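Side-chain contacts in NRPS (Penicillium fellutanum, PDB 6NKI), which is a fungal non-ribosomal peptide synthetase fragment whose modelled part includes a Rossmann-type NADP-binding domain of the male-sterility family, with NADPH dihydro-nicotinamide-adenine-dinucleotide phosphate bound: residues I37-Q40 with L41-N45; C58-K61 with G62-R65; R65-Q68 with A69-A73; W75-N78 with D79-R82. All coordinates share one frame; numbering follows the deposited sequence.

Interaction 1: I37-Q40 with L41-N45; sequences ILHQ and LLVDN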
loop_
_atom_site.group_PDB
_atom_site.type_symbol
_atom_site.label_atom_id
_atom_site.label_comp_id
_atom_site.label_asym_id
_atom_site.label_seq_id
_atom_site.Cartn_x
_atom_site.Cartn_y
_atom_site.Cartn_z
ATOM N N ILE A 37 8.989 -8.655 9.906
ATOM C CA ILE A 37 8.954 -7.957 11.180
ATOM C C ILE A 37 10.376 -7.711 11.656
ATOM O O ILE A 37 10.729 -6.592 12.044
ATOM C CB ILE A 37 8.133 -8.746 12.206
ATOM C CG1 ILE A 37 6.717 -8.969 11.682
ATOM C CG2 ILE A 37 8.106 -8.011 13.555
ATOM C CD1 ILE A 37 5.939 -9.981 12.516
ATOM N N LEU A 38 11.231 -8.726 11.543
ATOM C CA LEU A 38 12.621 -8.569 11.951
ATOM C C LEU A 38 13.282 -7.425 11.184
ATOM O O LEU A 38 13.758 -6.453 11.784
ATOM C CB LEU A 38 13.370 -9.897 11.769
ATOM C CG LEU A 38 14.807 -9.840 12.282
ATOM C CD1 LEU A 38 14.774 -9.593 13.769
ATOM C CD2 LEU A 38 15.644 -11.051 11.927
ATOM N N HIS A 39 13.281 -7.522 9.850
ATOM C CA HIS A 39 13.770 -6.458 8.965
ATOM C C HIS A 39 13.317 -5.070 9.412
ATOM O O HIS A 39 14.136 -4.153 9.573
ATOM C CB HIS A 39 13.273 -6.736 7.559
ATOM C CG HIS A 39 13.766 -5.766 6.545
ATOM N ND1 HIS A 39 13.075 -5.496 5.387
ATOM C CD2 HIS A 39 14.899 -5.030 6.494
ATOM C CE1 HIS A 39 13.749 -4.609 4.682
ATOM N NE2 HIS A 39 14.862 -4.315 5.328
ATOM N N GLN A 40 12.014 -4.900 9.648
ATOM C CA GLN A 40 11.539 -3.545 9.879
ATOM C C GLN A 40 11.846 -3.056 11.288
ATOM O O GLN A 40 11.984 -1.848 11.496
ATOM C CB GLN A 40 10.048 -3.442 9.570
ATOM C CG GLN A 40 9.712 -3.637 8.109
ATOM C CD GLN A 40 8.227 -3.554 7.847
ATOM O OE1 GLN A 40 7.445 -3.254 8.746
ATOM N NE2 GLN A 40 7.826 -3.878 6.625
ATOM N N LEU A 41 11.946 -3.949 12.274
ATOM C CA LEU A 41 12.436 -3.515 13.588
ATOM C C LEU A 41 13.855 -2.974 13.485
ATOM O O LEU A 41 14.118 -1.825 13.835
ATOM C CB LEU A 41 12.379 -4.663 14.597
ATOM C CG LEU A 41 10.967 -5.073 14.968
ATOM C CD1 LEU A 41 11.009 -6.359 15.745
ATOM C CD2 LEU A 41 10.288 -3.972 15.760
ATOM N N LEU A 42 14.765 -3.776 12.936
ATOM C CA LEU A 42 16.160 -3.383 12.783
ATOM C C LEU A 42 16.330 -2.040 12.059
ATOM O O LEU A 42 17.347 -1.366 12.261
ATOM C CB LEU A 42 16.913 -4.496 12.045
ATOM C CG LEU A 42 17.428 -5.699 12.853
ATOM C CD1 LEU A 42 16.322 -6.497 13.472
ATOM C CD2 LEU A 42 18.223 -6.624 11.972
ATOM N N VAL A 43 15.374 -1.614 11.228
ATOM C CA VAL A 43 15.602 -0.319 10.584
ATOM C C VAL A 43 15.073 0.834 11.440
ATOM O O VAL A 43 15.614 1.945 11.377
ATOM C CB VAL A 43 15.033 -0.268 9.144
ATOM C CG1 VAL A 43 15.658 -1.371 8.280
ATOM C CG2 VAL A 43 13.483 -0.298 9.102
ATOM N N ASP A 44 14.039 0.610 12.251
ATOM C CA ASP A 44 13.582 1.653 13.160
ATOM C C ASP A 44 14.719 2.078 14.083
ATOM O O ASP A 44 15.560 1.268 14.483
ATOM C CB ASP A 44 12.389 1.180 13.997
ATOM C CG ASP A 44 11.828 2.289 14.902
ATOM O OD1 ASP A 44 11.042 3.125 14.409
ATOM O OD2 ASP A 44 12.202 2.359 16.095
ATOM N N ASN A 45 14.736 3.368 14.433
ATOM C CA ASN A 45 15.837 3.904 15.229
ATOM C C ASN A 45 15.674 3.654 16.723
ATOM O O ASN A 45 16.681 3.570 17.436
ATOM C CB ASN A 45 15.999 5.406 14.974
ATOM C CG ASN A 45 16.761 5.709 13.694
ATOM O OD1 ASN A 45 17.800 5.104 13.422
ATOM N ND2 ASN A 45 16.250 6.654 12.905
#

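Interaction 2: C58-K61 with G62-R65; sequences CPRK and GLAR. With NDP (NADPH dihydro-nicotinamide-adenine-dinucleotide phosphate), chain B.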
loop_
_atom_site.group_PDB
_atom_site.type_symbol
_atom_site.label_atom_id
_atom_site.label_comp_id
_atom_site.label_asym_id
_atom_site.label_seq_id
_atom_site.Cartn_x
_atom_site.Cartn_y
_atom_site.Cartn_z
ATOM N N CYS A 58 21.600 -25.086 18.930
ATOM C CA CYS A 58 22.843 -24.324 18.862
ATOM C C CYS A 58 22.541 -22.855 18.551
ATOM O O CYS A 58 21.717 -22.570 17.672
ATOM C CB CYS A 58 23.752 -24.936 17.796
ATOM S SG CYS A 58 25.329 -24.108 17.537
ATOM N N PRO A 59 23.160 -21.900 19.257
ATOM C CA PRO A 59 22.786 -20.487 19.042
ATOM C C PRO A 59 23.219 -19.937 17.691
ATOM O O PRO A 59 22.492 -19.121 17.107
ATOM C CB PRO A 59 23.484 -19.758 20.203
ATOM C CG PRO A 59 23.730 -20.816 21.228
ATOM C CD PRO A 59 24.007 -22.067 20.448
ATOM N N ARG A 60 24.387 -20.348 17.177
ATOM C CA ARG A 60 24.806 -19.882 15.856
ATOM C C ARG A 60 23.984 -20.543 14.755
ATOM O O ARG A 60 23.689 -19.913 13.731
ATOM C CB ARG A 60 26.295 -20.151 15.624
ATOM C CG ARG A 60 26.811 -19.657 14.258
ATOM C CD ARG A 60 27.050 -18.145 14.182
ATOM N NE ARG A 60 27.440 -17.732 12.830
ATOM C CZ ARG A 60 27.726 -16.482 12.465
ATOM N NH1 ARG A 60 27.722 -15.504 13.358
ATOM N NH2 ARG A 60 28.053 -16.216 11.207
ATOM N N LYS A 61 23.623 -21.819 14.933
ATOM C CA LYS A 61 22.694 -22.454 13.999
ATOM C C LYS A 61 21.410 -21.647 13.889
ATOM O O LYS A 61 20.878 -21.447 12.789
ATOM C CB LYS A 61 22.374 -23.895 14.425
ATOM C CG LYS A 61 23.506 -24.903 14.204
ATOM C CD LYS A 61 23.089 -26.323 14.579
ATOM C CE LYS A 61 24.237 -27.302 14.394
ATOM N NZ LYS A 61 23.866 -28.678 14.838
ATOM N N GLY A 62 20.912 -21.152 15.022
ATOM C CA GLY A 62 19.757 -20.274 14.984
ATOM C C GLY A 62 20.005 -19.023 14.161
ATOM O O GLY A 62 19.173 -18.635 13.339
ATOM N N LEU A 63 21.144 -18.357 14.390
ATOM C CA LEU A 63 21.479 -17.190 13.580
ATOM C C LEU A 63 21.552 -17.550 12.111
ATOM O O LEU A 63 20.977 -16.859 11.268
ATOM C CB LEU A 63 22.801 -16.573 14.022
ATOM C CG LEU A 63 23.190 -15.450 13.055
ATOM C CD1 LEU A 63 22.197 -14.293 13.110
ATOM C CD2 LEU A 63 24.620 -14.981 13.271
ATOM N N ALA A 64 22.206 -18.666 11.795
ATOM C CA ALA A 64 22.321 -19.085 10.404
ATOM C C ALA A 64 20.952 -19.235 9.744
ATOM O O ALA A 64 20.751 -18.796 8.605
ATOM C CB ALA A 64 23.098 -20.391 10.338
ATOM N N ARG A 65 19.993 -19.837 10.459
ATOM C CA ARG A 65 18.660 -20.042 9.902
ATOM C C ARG A 65 17.896 -18.736 9.733
ATOM O O ARG A 65 16.985 -18.656 8.898
ATOM C CB ARG A 65 17.850 -20.992 10.783
ATOM C CG ARG A 65 18.273 -22.448 10.756
ATOM C CD ARG A 65 17.368 -23.212 11.701
ATOM N NE ARG A 65 15.973 -23.147 11.262
ATOM C CZ ARG A 65 15.365 -24.080 10.535
ATOM N NH1 ARG A 65 16.015 -25.188 10.191
ATOM N NH2 ARG A 65 14.096 -23.922 10.184
HETATM P PA NDP B . 6.540 -21.757 8.859
HETATM O O1A NDP B . 5.313 -22.604 9.035
HETATM O O2A NDP B . 7.894 -22.418 8.834
HETATM O O5B NDP B . 6.583 -20.428 9.895
HETATM C C5B NDP B . 6.233 -20.852 11.166
HETATM C C4B NDP B . 7.236 -20.293 12.178
HETATM O O4B NDP B . 7.017 -20.975 13.443
HETATM C C3B NDP B . 8.662 -20.520 11.704
HETATM O O3B NDP B . 9.438 -19.439 12.101
HETATM C C2B NDP B . 9.151 -21.776 12.510
HETATM O O2B NDP B . 10.481 -21.787 12.799
HETATM C C1B NDP B . 8.267 -21.578 13.835
HETATM N N9A NDP B . 7.991 -22.879 14.546
HETATM C C8A NDP B . 7.247 -23.996 14.102
HETATM N N7A NDP B . 7.204 -25.006 15.009
HETATM C C5A NDP B . 7.962 -24.516 16.095
HETATM C C6A NDP B . 8.304 -25.073 17.347
HETATM N N6A NDP B . 7.879 -26.335 17.705
HETATM N N1A NDP B . 9.070 -24.385 18.247
HETATM C C2A NDP B . 9.470 -23.141 17.837
HETATM N N3A NDP B . 9.230 -22.477 16.706
HETATM C C4A NDP B . 8.456 -23.198 15.822
HETATM O O3 NDP B . 6.360 -21.038 7.350
HETATM P PN NDP B . 4.824 -20.610 7.084
HETATM O O1N NDP B . 4.752 -19.771 5.868
HETATM O O2N NDP B . 3.882 -21.780 7.275
HETATM O O5D NDP B . 4.195 -19.444 8.375
HETATM C C5D NDP B . 4.967 -18.246 8.505
HETATM C C4D NDP B . 4.051 -16.954 8.769
HETATM O O4D NDP B . 3.214 -16.678 7.637
HETATM C C3D NDP B . 3.096 -17.139 9.985
HETATM O O3D NDP B . 3.379 -16.143 10.948
HETATM C C2D NDP B . 1.644 -16.973 9.453
HETATM O O2D NDP B . 0.881 -16.028 10.182
HETATM C C1D NDP B . 1.846 -16.401 8.076
HETATM N N1N NDP B . 0.975 -17.028 6.971
HETATM C C2N NDP B . 1.528 -16.976 5.727
HETATM C C3N NDP B . 0.935 -17.505 4.647
HETATM C C7N NDP B . 1.702 -17.231 3.454
HETATM O O7N NDP B . 2.924 -17.282 3.352
HETATM N N7N NDP B . 0.962 -16.750 2.423
HETATM C C4N NDP B . -0.407 -18.252 4.702
HETATM C C5N NDP B . -1.032 -18.138 6.063
HETATM C C6N NDP B . -0.374 -17.564 7.115
HETATM P P2B NDP B . 11.497 -22.927 11.713
HETATM O O1X NDP B . 12.866 -22.558 12.193
HETATM O O2X NDP B . 10.977 -24.320 12.084
HETATM O O3X NDP B . 11.056 -22.366 10.398
#

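Interaction 3: R65-Q68 with A69-A73; sequences RIIQ and AARLA. With NDP (NADPH dihydro-nicotinamide-adenine-dinucleotide phosphate), chain B.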
loop_
_atom_site.group_PDB
_atom_site.type_symbol
_atom_site.label_atom_id
_atom_site.label_comp_id
_atom_site.label_asym_id
_atom_site.label_seq_id
_atom_site.Cartn_x
_atom_site.Cartn_y
_atom_site.Cartn_z
ATOM N N ARG A 65 19.993 -19.837 10.459
ATOM C CA ARG A 65 18.660 -20.042 9.902
ATOM C C ARG A 65 17.896 -18.736 9.733
ATOM O O ARG A 65 16.985 -18.656 8.898
ATOM C CB ARG A 65 17.850 -20.992 10.783
ATOM C CG ARG A 65 18.273 -22.448 10.756
ATOM C CD ARG A 65 17.368 -23.212 11.701
ATOM N NE ARG A 65 15.973 -23.147 11.262
ATOM C CZ ARG A 65 15.365 -24.080 10.535
ATOM N NH1 ARG A 65 16.015 -25.188 10.191
ATOM N NH2 ARG A 65 14.096 -23.922 10.184
ATOM N N ILE A 66 18.211 -17.720 10.534
ATOM C CA ILE A 66 17.542 -16.435 10.376
ATOM C C ILE A 66 18.289 -15.515 9.417
ATOM O O ILE A 66 17.684 -14.573 8.885
ATOM C CB ILE A 66 17.298 -15.757 11.740
ATOM C CG1 ILE A 66 18.599 -15.576 12.504
ATOM C CG2 ILE A 66 16.285 -16.543 12.561
ATOM C CD1 ILE A 66 18.419 -14.955 13.836
ATOM N N ILE A 67 19.565 -15.789 9.146
ATOM C CA ILE A 67 20.184 -15.185 7.977
ATOM C C ILE A 67 19.534 -15.731 6.708
ATOM O O ILE A 67 19.179 -14.970 5.801
ATOM C CB ILE A 67 21.705 -15.419 7.966
ATOM C CG1 ILE A 67 22.313 -15.081 9.310
ATOM C CG2 ILE A 67 22.370 -14.484 6.976
ATOM C CD1 ILE A 67 21.996 -13.751 9.739
ATOM N N GLN A 68 19.363 -17.064 6.627
ATOM C CA GLN A 68 18.888 -17.642 5.372
ATOM C C GLN A 68 17.462 -17.225 5.081
ATOM O O GLN A 68 17.068 -17.156 3.912
ATOM C CB GLN A 68 18.931 -19.166 5.363
ATOM C CG GLN A 68 17.672 -19.833 5.926
ATOM C CD GLN A 68 17.650 -21.341 5.738
ATOM O OE1 GLN A 68 18.608 -21.929 5.238
ATOM N NE2 GLN A 68 16.525 -21.964 6.088
ATOM N N ALA A 69 16.671 -16.962 6.125
ATOM C CA ALA A 69 15.338 -16.425 5.903
ATOM C C ALA A 69 15.402 -14.979 5.437
ATOM O O ALA A 69 14.481 -14.520 4.754
ATOM C CB ALA A 69 14.489 -16.556 7.174
ATOM N N ALA A 70 16.481 -14.278 5.783
ATOM C CA ALA A 70 16.677 -12.876 5.467
ATOM C C ALA A 70 17.482 -12.673 4.200
ATOM O O ALA A 70 17.519 -11.556 3.672
ATOM C CB ALA A 70 17.386 -12.186 6.627
ATOM N N ARG A 71 18.164 -13.713 3.731
ATOM C CA ARG A 71 18.667 -13.692 2.367
ATOM C C ARG A 71 17.584 -14.139 1.395
ATOM O O ARG A 71 17.540 -13.668 0.252
ATOM C CB ARG A 71 19.896 -14.595 2.230
ATOM C CG ARG A 71 21.121 -14.201 3.052
ATOM C CD ARG A 71 22.260 -15.181 2.784
ATOM N NE ARG A 71 23.392 -15.022 3.693
ATOM C CZ ARG A 71 24.377 -14.151 3.510
ATOM N NH1 ARG A 71 24.352 -13.342 2.458
ATOM N NH2 ARG A 71 25.377 -14.071 4.381
ATOM N N LEU A 72 16.699 -15.028 1.851
ATOM C CA LEU A 72 15.597 -15.486 1.019
ATOM C C LEU A 72 14.658 -14.336 0.675
ATOM O O LEU A 72 14.194 -14.229 -0.464
ATOM C CB LEU A 72 14.841 -16.604 1.735
ATOM C CG LEU A 72 13.773 -17.405 0.978
ATOM C CD1 LEU A 72 14.397 -18.323 -0.055
ATOM C CD2 LEU A 72 12.878 -18.195 1.918
ATOM N N ALA A 73 14.378 -13.457 1.633
ATOM C CA ALA A 73 13.566 -12.277 1.373
ATOM C C ALA A 73 14.390 -11.086 0.938
ATOM O O ALA A 73 13.825 -10.002 0.758
ATOM C CB ALA A 73 12.748 -11.893 2.606
HETATM P PA NDP B . 6.540 -21.757 8.859
HETATM O O1A NDP B . 5.313 -22.604 9.035
HETATM O O2A NDP B . 7.894 -22.418 8.834
HETATM O O5B NDP B . 6.583 -20.428 9.895
HETATM C C5B NDP B . 6.233 -20.852 11.166
HETATM C C4B NDP B . 7.236 -20.293 12.178
HETATM O O4B NDP B . 7.017 -20.975 13.443
HETATM C C3B NDP B . 8.662 -20.520 11.704
HETATM O O3B NDP B . 9.438 -19.439 12.101
HETATM C C2B NDP B . 9.151 -21.776 12.510
HETATM O O2B NDP B . 10.481 -21.787 12.799
HETATM C C1B NDP B . 8.267 -21.578 13.835
HETATM N N9A NDP B . 7.991 -22.879 14.546
HETATM C C8A NDP B . 7.247 -23.996 14.102
HETATM N N7A NDP B . 7.204 -25.006 15.009
HETATM C C5A NDP B . 7.962 -24.516 16.095
HETATM C C6A NDP B . 8.304 -25.073 17.347
HETATM N N6A NDP B . 7.879 -26.335 17.705
HETATM N N1A NDP B . 9.070 -24.385 18.247
HETATM C C2A NDP B . 9.470 -23.141 17.837
HETATM N N3A NDP B . 9.230 -22.477 16.706
HETATM C C4A NDP B . 8.456 -23.198 15.822
HETATM O O3 NDP B . 6.360 -21.038 7.350
HETATM P PN NDP B . 4.824 -20.610 7.084
HETATM O O1N NDP B . 4.752 -19.771 5.868
HETATM O O2N NDP B . 3.882 -21.780 7.275
HETATM O O5D NDP B . 4.195 -19.444 8.375
HETATM C C5D NDP B . 4.967 -18.246 8.505
HETATM C C4D NDP B . 4.051 -16.954 8.769
HETATM O O4D NDP B . 3.214 -16.678 7.637
HETATM C C3D NDP B . 3.096 -17.139 9.985
HETATM O O3D NDP B . 3.379 -16.143 10.948
HETATM C C2D NDP B . 1.644 -16.973 9.453
HETATM O O2D NDP B . 0.881 -16.028 10.182
HETATM C C1D NDP B . 1.846 -16.401 8.076
HETATM N N1N NDP B . 0.975 -17.028 6.971
HETATM C C2N NDP B . 1.528 -16.976 5.727
HETATM C C3N NDP B . 0.935 -17.505 4.647
HETATM C C7N NDP B . 1.702 -17.231 3.454
HETATM O O7N NDP B . 2.924 -17.282 3.352
HETATM N N7N NDP B . 0.962 -16.750 2.423
HETATM C C4N NDP B . -0.407 -18.252 4.702
HETATM C C5N NDP B . -1.032 -18.138 6.063
HETATM C C6N NDP B . -0.374 -17.564 7.115
HETATM P P2B NDP B . 11.497 -22.927 11.713
HETATM O O1X NDP B . 12.866 -22.558 12.193
HETATM O O2X NDP B . 10.977 -24.320 12.084
HETATM O O3X NDP B . 11.056 -22.366 10.398
#

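Interaction 4: W75-N78 with D79-R82; sequences WWRN and DYRR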
loop_
_atom_site.group_PDB
_atom_site.type_symbol
_atom_site.label_atom_id
_atom_site.label_comp_id
_atom_site.label_asym_id
_atom_site.label_seq_id
_atom_site.Cartn_x
_atom_site.Cartn_y
_atom_site.Cartn_z
ATOM N N TRP A 75 16.504 -8.985 2.233
ATOM C CA TRP A 75 16.697 -7.798 3.045
ATOM C C TRP A 75 17.997 -7.827 3.838
ATOM O O TRP A 75 18.383 -6.800 4.420
ATOM C CB TRP A 75 15.500 -7.576 3.981
ATOM C CG TRP A 75 15.187 -8.631 5.051
ATOM C CD1 TRP A 75 14.258 -9.641 4.977
ATOM C CD2 TRP A 75 15.762 -8.720 6.368
ATOM N NE1 TRP A 75 14.237 -10.351 6.154
ATOM C CE2 TRP A 75 15.146 -9.802 7.025
ATOM C CE3 TRP A 75 16.741 -7.997 7.046
ATOM C CZ2 TRP A 75 15.480 -10.170 8.335
ATOM C CZ3 TRP A 75 17.079 -8.370 8.347
ATOM C CH2 TRP A 75 16.454 -9.445 8.970
ATOM N N TRP A 76 18.708 -8.952 3.831
ATOM C CA TRP A 76 19.781 -9.166 4.790
ATOM C C TRP A 76 21.025 -8.357 4.441
ATOM O O TRP A 76 21.428 -8.275 3.283
ATOM C CB TRP A 76 20.146 -10.654 4.907
ATOM C CG TRP A 76 21.274 -10.808 5.855
ATOM C CD1 TRP A 76 22.578 -11.035 5.536
ATOM C CD2 TRP A 76 21.231 -10.642 7.279
ATOM N NE1 TRP A 76 23.348 -11.057 6.679
ATOM C CE2 TRP A 76 22.543 -10.817 7.761
ATOM C CE3 TRP A 76 20.207 -10.374 8.198
ATOM C CZ2 TRP A 76 22.864 -10.719 9.125
ATOM C CZ3 TRP A 76 20.526 -10.287 9.558
ATOM C CH2 TRP A 76 21.843 -10.456 10.002
ATOM N N ARG A 77 21.620 -7.756 5.473
ATOM C CA ARG A 77 22.909 -7.075 5.435
ATOM C C ARG A 77 23.699 -7.503 6.666
ATOM O O ARG A 77 23.128 -7.574 7.760
ATOM C CB ARG A 77 22.727 -5.554 5.446
ATOM C CG ARG A 77 22.079 -4.921 4.221
ATOM C CD ARG A 77 21.948 -3.412 4.462
ATOM N NE ARG A 77 21.352 -2.744 3.304
ATOM C CZ ARG A 77 20.045 -2.671 3.066
ATOM N NH1 ARG A 77 19.140 -3.246 3.859
ATOM N NH2 ARG A 77 19.628 -2.020 1.992
ATOM N N ASN A 78 25.004 -7.768 6.502
ATOM C CA ASN A 78 25.784 -8.258 7.636
ATOM C C ASN A 78 25.886 -7.218 8.744
ATOM O O ASN A 78 26.084 -7.586 9.905
ATOM C CB ASN A 78 27.188 -8.722 7.202
ATOM C CG ASN A 78 28.095 -7.577 6.740
ATOM O OD1 ASN A 78 27.714 -6.406 6.755
ATOM N ND2 ASN A 78 29.322 -7.921 6.352
ATOM N N ASP A 79 25.745 -5.933 8.412
ATOM C CA ASP A 79 25.691 -4.876 9.416
ATOM C C ASP A 79 24.663 -5.156 10.500
ATOM O O ASP A 79 24.775 -4.612 11.605
ATOM C CB ASP A 79 25.392 -3.538 8.724
ATOM C CG ASP A 79 25.230 -2.395 9.703
ATOM O OD1 ASP A 79 26.230 -2.033 10.363
ATOM O OD2 ASP A 79 24.108 -1.847 9.801
ATOM N N TYR A 80 23.671 -5.987 10.204
ATOM C CA TYR A 80 22.569 -6.210 11.116
ATOM C C TYR A 80 22.874 -7.254 12.176
ATOM O O TYR A 80 22.038 -7.463 13.061
ATOM C CB TYR A 80 21.311 -6.629 10.349
ATOM C CG TYR A 80 20.626 -5.527 9.564
ATOM C CD1 TYR A 80 20.033 -4.455 10.220
ATOM C CD2 TYR A 80 20.476 -5.607 8.183
ATOM C CE1 TYR A 80 19.377 -3.454 9.525
ATOM C CE2 TYR A 80 19.806 -4.613 7.476
ATOM C CZ TYR A 80 19.263 -3.543 8.159
ATOM O OH TYR A 80 18.589 -2.549 7.498
ATOM N N ARG A 81 24.021 -7.932 12.102
ATOM C CA ARG A 81 24.372 -8.847 13.177
ATOM C C ARG A 81 24.460 -8.121 14.515
ATOM O O ARG A 81 24.073 -8.681 15.546
ATOM C CB ARG A 81 25.694 -9.558 12.877
ATOM C CG ARG A 81 25.634 -10.591 11.762
ATOM C CD ARG A 81 26.946 -11.395 11.672
ATOM N NE ARG A 81 26.893 -12.448 10.652
ATOM C CZ ARG A 81 27.378 -12.329 9.417
ATOM N NH1 ARG A 81 27.988 -11.210 9.047
ATOM N NH2 ARG A 81 27.271 -13.336 8.561
ATOM N N ARG A 82 24.934 -6.867 14.520
ATOM C CA ARG A 82 25.259 -6.204 15.783
ATOM C C ARG A 82 24.030 -5.804 16.592
ATOM O O ARG A 82 24.184 -5.320 17.719
ATOM C CB ARG A 82 26.115 -4.962 15.540
ATOM C CG ARG A 82 25.360 -3.812 14.895
ATOM C CD ARG A 82 26.280 -2.631 14.728
ATOM N NE ARG A 82 27.268 -2.872 13.689
ATOM C CZ ARG A 82 28.420 -2.225 13.603
ATOM N NH1 ARG A 82 28.750 -1.338 14.526
ATOM N NH2 ARG A 82 29.265 -2.495 12.623
#

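Interaction 1: I37-Q40 with L41-N45
Ile37 and Leu38 accept the straightest bonds here, two consecutive i to i+4 hydrogen bonds of helix 32-43. Leu41 N reaches Ile37 O at 2.9 Å, and Leu42 N reaches Leu38 O with an N-H...O angle of 173°; both donors sit nearly on the line of the carbonyl they use. At the next residue the pattern frays. Val43 N is shared between His39 O and Gln40 O, both bonds weak, while Asp44 N still closes on Gln40 O at 3.3 Å, tilted 31° from the carbonyl plane. Gln40 O thus takes two donors just where Asp44 leaves helical geometry, and the carboxylate of Asp44 turns on to the backbone N of Asp46.

The packing follows the same spacing. Ile37 and Leu41 run side by side and point the same way, CG2 of Ile37 lying 4.0 Å from CD1 of Leu41. With CG anti to its backbone N (chi1 -175°), Leu38 sets CD1 3.5 Å from CD1 of Leu42, which crosses it at a slant. These leucines face the sheet, Leu38 and Leu42 both meeting Val50 of strand 47-54 and Leu41 meeting Leu24 of strand 22-27. Val43 CG1 stands 4.1 Å from CD2 of the His39 ring, which stacks on Trp75; Gln40 turns to helix 276-288, where NE2 is hydrogen-bonded to the carbonyl of Asp277.

As an example of an amphipathic helix in a beta-alpha-beta unit, the contact implies a division of labour: branched aliphatic groups bury one flank against parallel strands, and main-chain polarity is met internally until the helix ends.

Interaction 2: C58-K61 with G62-R65
The guanidinium of Arg60 carries Leu63 on one face: CD2 of Leu63 rides 3.1 Å above the plane, displaced toward the rim on the NH1 side. A bend at chi2 (78°) directs the arginine forward along its own helix, toward Leu63, and the two side chains then run alongside each other in the same direction. The second flat group, the guanidinium of Arg65, turns instead to the ligand. O3X of NADPH dihydro-nicotinamide-adenine-dinucleotide phosphate lies at its edge, in plane, whereas O1X approaches obliquely and takes two weak hydrogen bonds, from Arg65 NH2 at 2.7 Å and from Arg65 NE at 3.3 Å.

Behind these groups the first turns of helix 59-72 are built from regular bonds. Cys58, at the N-cap position, receives Gly62 N on its carbonyl, and Ala64 N meets Arg60 O at 2.7 Å. Arg65 N is bonded to Lys61 O, and the same oxygen lies 3.5 Å from CG of Arg65, at the root of the long side chain. Leu63 also leans on Val86 of strand 84-88.

Charge is therefore divided by position: Arg60 lies over a hydrocarbon branch at the exposed surface, while the cation of Arg65 would be expected to offset the negative phosphate of the bound dinucleotide.

Interaction 3: R65-Q68 with A69-A73
Ile67 O is gripped by two backbone donors, Arg71 N at 2.6 Å, lying nearly in line with the carbonyl, and Ala70 N at 2.8 Å through a weak bond. Ala70 N divides its hydrogen, since it also makes a weak bond to Ile66 O. Such bifurcation mixes the i to i+3 and i to i+4 patterns as helix 59-72 nears its end. Leu72 N meets Gln68 O from well above the carbonyl plane, 42° out of it, and Ala69 N takes a comparable approach to Arg65 O.

Outside the backbone, Ile67 and Arg71 travel side by side. The CG2 branch of Ile67 stands anti to its backbone N (chi1 -48° for CG1), which brings it to 3.5 Å from NE of Arg71, at a slant to the guanidinium. The methyl of Ala70 lies 3.3 Å from Ile66 O and turns to Trp75 and Trp76 of the following loop and Thr35 of helix 32-43. Ile66 packs on Ile84 and Val86 of strand 84-88.

The small methyl of Ala70 thus meets loop and helix 32-43 on the buried flank, Ile67 CG2 lies obliquely beside the charged arginine, and amides Ala69 to Leu72 still find preceding carbonyls, though weakly at Ala70.

Interaction 4: W75-N78 with D79-R82
Arg77 and Tyr80 lie alongside each other, pointing the same way, with CB of Arg77 3.5 Å from CD2 of Tyr80. Farther along, the extended arginine holds NH1 3.7 Å from the tyrosine OH, and its guanidinium is turned 71° from the ring plane. Trp76 passes Tyr80 in the opposite direction, its CZ3 3.8 Å from CB of Tyr80. The indole edge of Trp76 also meets Arg81, whose CG lies close to the ring plane, 3.8 Å from CZ2; the arginine crosses at about a right angle. Trp75 offers CZ3 to Tyr80 CD2 more loosely, at its own ring edge.

Two backbone bonds fix these groups. Tyr80 N reaches Arg77 O at 3.0 Å and Arg81 N reaches Asn78 O, both donors standing well above the carbonyl planes (45° and 52°). Beyond them, Trp75 is held by a hydrogen bond from NE1 to Thr35 of helix 32-43, while Tyr80 rests on Leu42 and Val43 of the same helix.

The consecutive i to i+3 bonds are the signature of a 3-10 turn, here in the connection between helix 59-72 and strand 84-88 of a Rossmann-type beta-alpha-beta unit.

Interactions 2 and 3 are successive lengths of helix 59-72 and share Arg65, the residue through which both touch the dinucleotide; interaction 1 belongs to the neighbouring helix 32-43, and interaction 4 to the loop that leaves helix 59-72. Interaction 4 is a surface contact, built from aromatic rings and arginines, whereas the other three are partly buried and combine helical backbone bonds with aliphatic groups facing the parallel sheet. The loop joins the helices: Tyr80 and Trp75 pack on interaction 1, and Trp76 CZ2 meets Ile67 CD1 of interaction 3 at 3.2 Å. Between interactions 2 and 4, the like-charged Arg60 and Arg81 come close.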